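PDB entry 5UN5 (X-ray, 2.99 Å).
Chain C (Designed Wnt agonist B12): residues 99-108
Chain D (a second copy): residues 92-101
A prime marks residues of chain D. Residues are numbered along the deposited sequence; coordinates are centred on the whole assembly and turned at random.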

# COMPACT_ATOMS: atom_id res chain seq x y z
N ALA C 99 5.33 -0.07 4.21
CA ALA C 99 5.05 0.87 3.14
C ALA C 99 3.69 0.58 2.51
O ALA C 99 2.91 1.50 2.26
N LYS C 100 3.41 -0.70 2.24
CA LYS C 100 2.08 -1.07 1.74
C LYS C 100 1.01 -0.77 2.79
O LYS C 100 -0.10 -0.37 2.45
N GLU C 101 1.34 -0.98 4.07
CA GLU C 101 0.40 -0.62 5.13
C GLU C 101 0.15 0.88 5.16
O GLU C 101 -0.96 1.33 5.46
N LYS C 102 1.18 1.68 4.86
CA LYS C 102 1.00 3.13 4.88
C LYS C 102 0.10 3.59 3.75
O LYS C 102 -0.77 4.45 3.95
N LYS C 103 0.28 3.04 2.55
CA LYS C 103 -0.61 3.38 1.44
C LYS C 103 -2.03 2.91 1.73
O LYS C 103 -3.00 3.59 1.38
N GLY C 104 -2.17 1.73 2.35
CA GLY C 104 -3.48 1.28 2.76
C GLY C 104 -4.13 2.20 3.76
O GLY C 104 -5.35 2.37 3.76
N LEU C 105 -3.33 2.82 4.63
CA LEU C 105 -3.86 3.77 5.59
C LEU C 105 -4.30 5.06 4.90
O LEU C 105 -5.31 5.66 5.29
N ASP C 106 -3.55 5.50 3.89
CA ASP C 106 -3.96 6.67 3.12
C ASP C 106 -5.29 6.41 2.40
O ASP C 106 -6.11 7.32 2.27
N ILE C 107 -5.51 5.18 1.95
CA ILE C 107 -6.79 4.82 1.34
C ILE C 107 -7.90 4.91 2.38
O ILE C 107 -9.02 5.33 2.07
N LEU C 108 -7.61 4.51 3.62
CA LEU C 108 -8.62 4.57 4.68
C LEU C 108 -9.03 6.01 4.97
O LEU C 108 -10.21 6.28 5.23
N ASP D 92 -7.96 10.79 -6.79
CA ASP D 92 -6.84 10.63 -5.86
C ASP D 92 -6.87 9.26 -5.21
O ASP D 92 -5.82 8.65 -4.97
N LEU D 93 -8.07 8.75 -4.90
CA LEU D 93 -8.20 7.40 -4.36
C LEU D 93 -7.69 6.37 -5.36
O LEU D 93 -6.97 5.44 -4.99
N LYS D 94 -8.06 6.53 -6.63
CA LYS D 94 -7.60 5.60 -7.66
C LYS D 94 -6.09 5.64 -7.80
O LYS D 94 -5.46 4.60 -8.09
N LYS D 95 -5.48 6.81 -7.62
CA LYS D 95 -4.02 6.90 -7.62
C LYS D 95 -3.43 6.13 -6.44
O LYS D 95 -2.47 5.37 -6.60
N ALA D 96 -3.99 6.33 -5.24
CA ALA D 96 -3.49 5.64 -4.06
C ALA D 96 -3.65 4.13 -4.19
O ALA D 96 -2.78 3.36 -3.76
N VAL D 97 -4.77 3.68 -4.77
CA VAL D 97 -4.97 2.25 -4.99
C VAL D 97 -3.90 1.71 -5.94
O VAL D 97 -3.29 0.66 -5.69
N ARG D 98 -3.66 2.42 -7.04
CA ARG D 98 -2.61 2.03 -7.97
C ARG D 98 -1.24 2.08 -7.30
O ARG D 98 -0.36 1.28 -7.63
N ALA D 99 -1.04 3.01 -6.36
CA ALA D 99 0.21 3.05 -5.61
C ALA D 99 0.33 1.86 -4.67
O ALA D 99 1.39 1.23 -4.57
N LYS D 100 -0.75 1.54 -3.95
CA LYS D 100 -0.74 0.37 -3.07
C LYS D 100 -0.56 -0.92 -3.87
O LYS D 100 0.10 -1.86 -3.42
N GLU D 101 -1.15 -0.98 -5.07
CA GLU D 101 -0.96 -2.13 -5.93
C GLU D 101 0.51 -2.29 -6.33
O GLU D 101 1.00 -3.42 -6.45

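The two helices pack nearly antiparallel, their axes approaching to 9.0 Å at 163°, and no hydrogen bond joins the two stretches. Along chain C, Lys100 is the first residue to make contact. Its side chain leaves sideways, all-trans (t at chi1 through chi4), and its CE lies 4.1 Å from CE of Lys100′, so the two extended lysines meet through their aliphatic portions; NZ of Lys100 is hydrogen-bonded elsewhere in the structure.

Lys103 points toward chain D where the backbones are close, with its CB 3.9 Å from CB of Lys100′. Three successive m torsions followed by a t fold the chain over Ala99′, bringing CE of Lys103 to 3.6 Å from CB of Ala99′. Its charge is answered within its own helix by a long salt bridge, NZ of Lys103 to OD2 of Asp106 (m), at 3.7 Å.

Gly104 offers bare backbone to the all-t Lys100′: its CA is 3.8 Å from NZ of Lys100′. That lysine is a knob among Lys100, Lys103, Gly104 and Ile107.

Ile107 (m, t) is the reciprocal knob, seated among Leu93′, Ala96′, Val97′ and Lys100′. Its CG2 reaches CD1 of Leu93′ (t, p) at 3.7 Å, CG1 lies 3.9 Å from CB of Ala96′, and CD1 lies 3.8 Å from CG2 of Val97′ (t) and 3.7 Å from CD of Lys100′.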

# COMPACT_ATOMS: atom_id res chain seq x y z
CB ALA C 99 6.15 0.83 2.08
CB LYS C 100 2.06 -2.54 1.34
CG LYS C 100 0.71 -3.03 0.84
CD LYS C 100 0.76 -4.48 0.40
CE LYS C 100 -0.60 -4.97 -0.07
NZ LYS C 100 -0.58 -6.40 -0.47
CB GLU C 101 0.93 -1.10 6.48
CG GLU C 101 0.68 -2.56 6.77
CD GLU C 101 1.10 -2.96 8.17
OE1 GLU C 101 1.77 -2.14 8.85
OE2 GLU C 101 0.76 -4.08 8.60
CB LYS C 102 2.36 3.82 4.81
CG LYS C 102 2.30 5.34 4.95
CD LYS C 102 3.68 5.96 4.86
CE LYS C 102 3.63 7.46 5.08
NZ LYS C 102 3.11 7.81 6.43
CB LYS C 103 -0.09 2.79 0.13
CG LYS C 103 1.28 3.31 -0.29
CD LYS C 103 1.30 4.83 -0.39
CE LYS C 103 0.28 5.34 -1.39
NZ LYS C 103 0.25 6.83 -1.43
CB LEU C 105 -2.81 4.07 6.67
CG LEU C 105 -2.72 3.02 7.78
CD1 LEU C 105 -1.63 3.39 8.78
CD2 LEU C 105 -4.06 2.85 8.47
CB ASP C 106 -2.88 7.04 2.11
CG ASP C 106 -1.62 7.56 2.78
OD1 ASP C 106 -1.69 7.99 3.95
OD2 ASP C 106 -0.55 7.53 2.13
CB ILE C 107 -6.70 3.42 0.71
CG1 ILE C 107 -5.67 3.41 -0.42
CG2 ILE C 107 -8.06 2.97 0.19
CD1 ILE C 107 -5.54 2.09 -1.13
CB LEU C 108 -8.09 3.90 5.94
CG LEU C 108 -8.97 3.93 7.19
CD1 LEU C 108 -10.37 3.42 6.90
CD2 LEU C 108 -8.33 3.12 8.31
CB ASP D 92 -6.86 11.73 -4.81
CG ASP D 92 -6.50 13.09 -5.38
OD1 ASP D 92 -6.11 13.15 -6.56
OD2 ASP D 92 -6.60 14.09 -4.64
CB LEU D 93 -9.65 7.12 -3.98
CG LEU D 93 -9.96 5.76 -3.37
CD1 LEU D 93 -9.29 5.63 -2.02
CD2 LEU D 93 -11.46 5.54 -3.25
CB LYS D 94 -8.28 5.93 -9.00
CG LYS D 94 -9.78 5.70 -8.98
CD LYS D 94 -10.49 6.40 -10.14
CE LYS D 94 -10.24 5.70 -11.46
NZ LYS D 94 -11.06 6.29 -12.55
CB LYS D 95 -3.58 8.36 -7.58
CG LYS D 95 -3.84 9.11 -8.88
CD LYS D 95 -3.41 10.56 -8.78
CE LYS D 95 -3.79 11.33 -10.04
NZ LYS D 95 -3.65 12.80 -9.85
CB ALA D 96 -4.21 6.15 -2.81
CB VAL D 97 -6.39 1.98 -5.51
CG1 VAL D 97 -6.53 0.52 -5.91
CG2 VAL D 97 -7.42 2.34 -4.46
CB ARG D 98 -2.64 2.94 -9.20
CG ARG D 98 -1.68 2.55 -10.30
CD ARG D 98 -1.89 3.39 -11.56
NE ARG D 98 -1.66 4.81 -11.32
CZ ARG D 98 -2.62 5.72 -11.17
NH1 ARG D 98 -3.89 5.35 -11.23
NH2 ARG D 98 -2.31 6.99 -10.97
CB ALA D 99 0.30 4.37 -4.83
CB LYS D 100 -2.02 0.32 -2.24
CG LYS D 100 -2.11 -0.88 -1.31
CD LYS D 100 -3.37 -0.84 -0.46
CE LYS D 100 -3.46 -2.05 0.45
NZ LYS D 100 -4.71 -2.04 1.26
CB GLU D 101 -1.84 -2.01 -7.18
CG GLU D 101 -1.91 -3.26 -8.04
CD GLU D 101 -2.99 -4.23 -7.57
OE1 GLU D 101 -3.84 -3.82 -6.75
OE2 GLU D 101 -2.99 -5.39 -8.03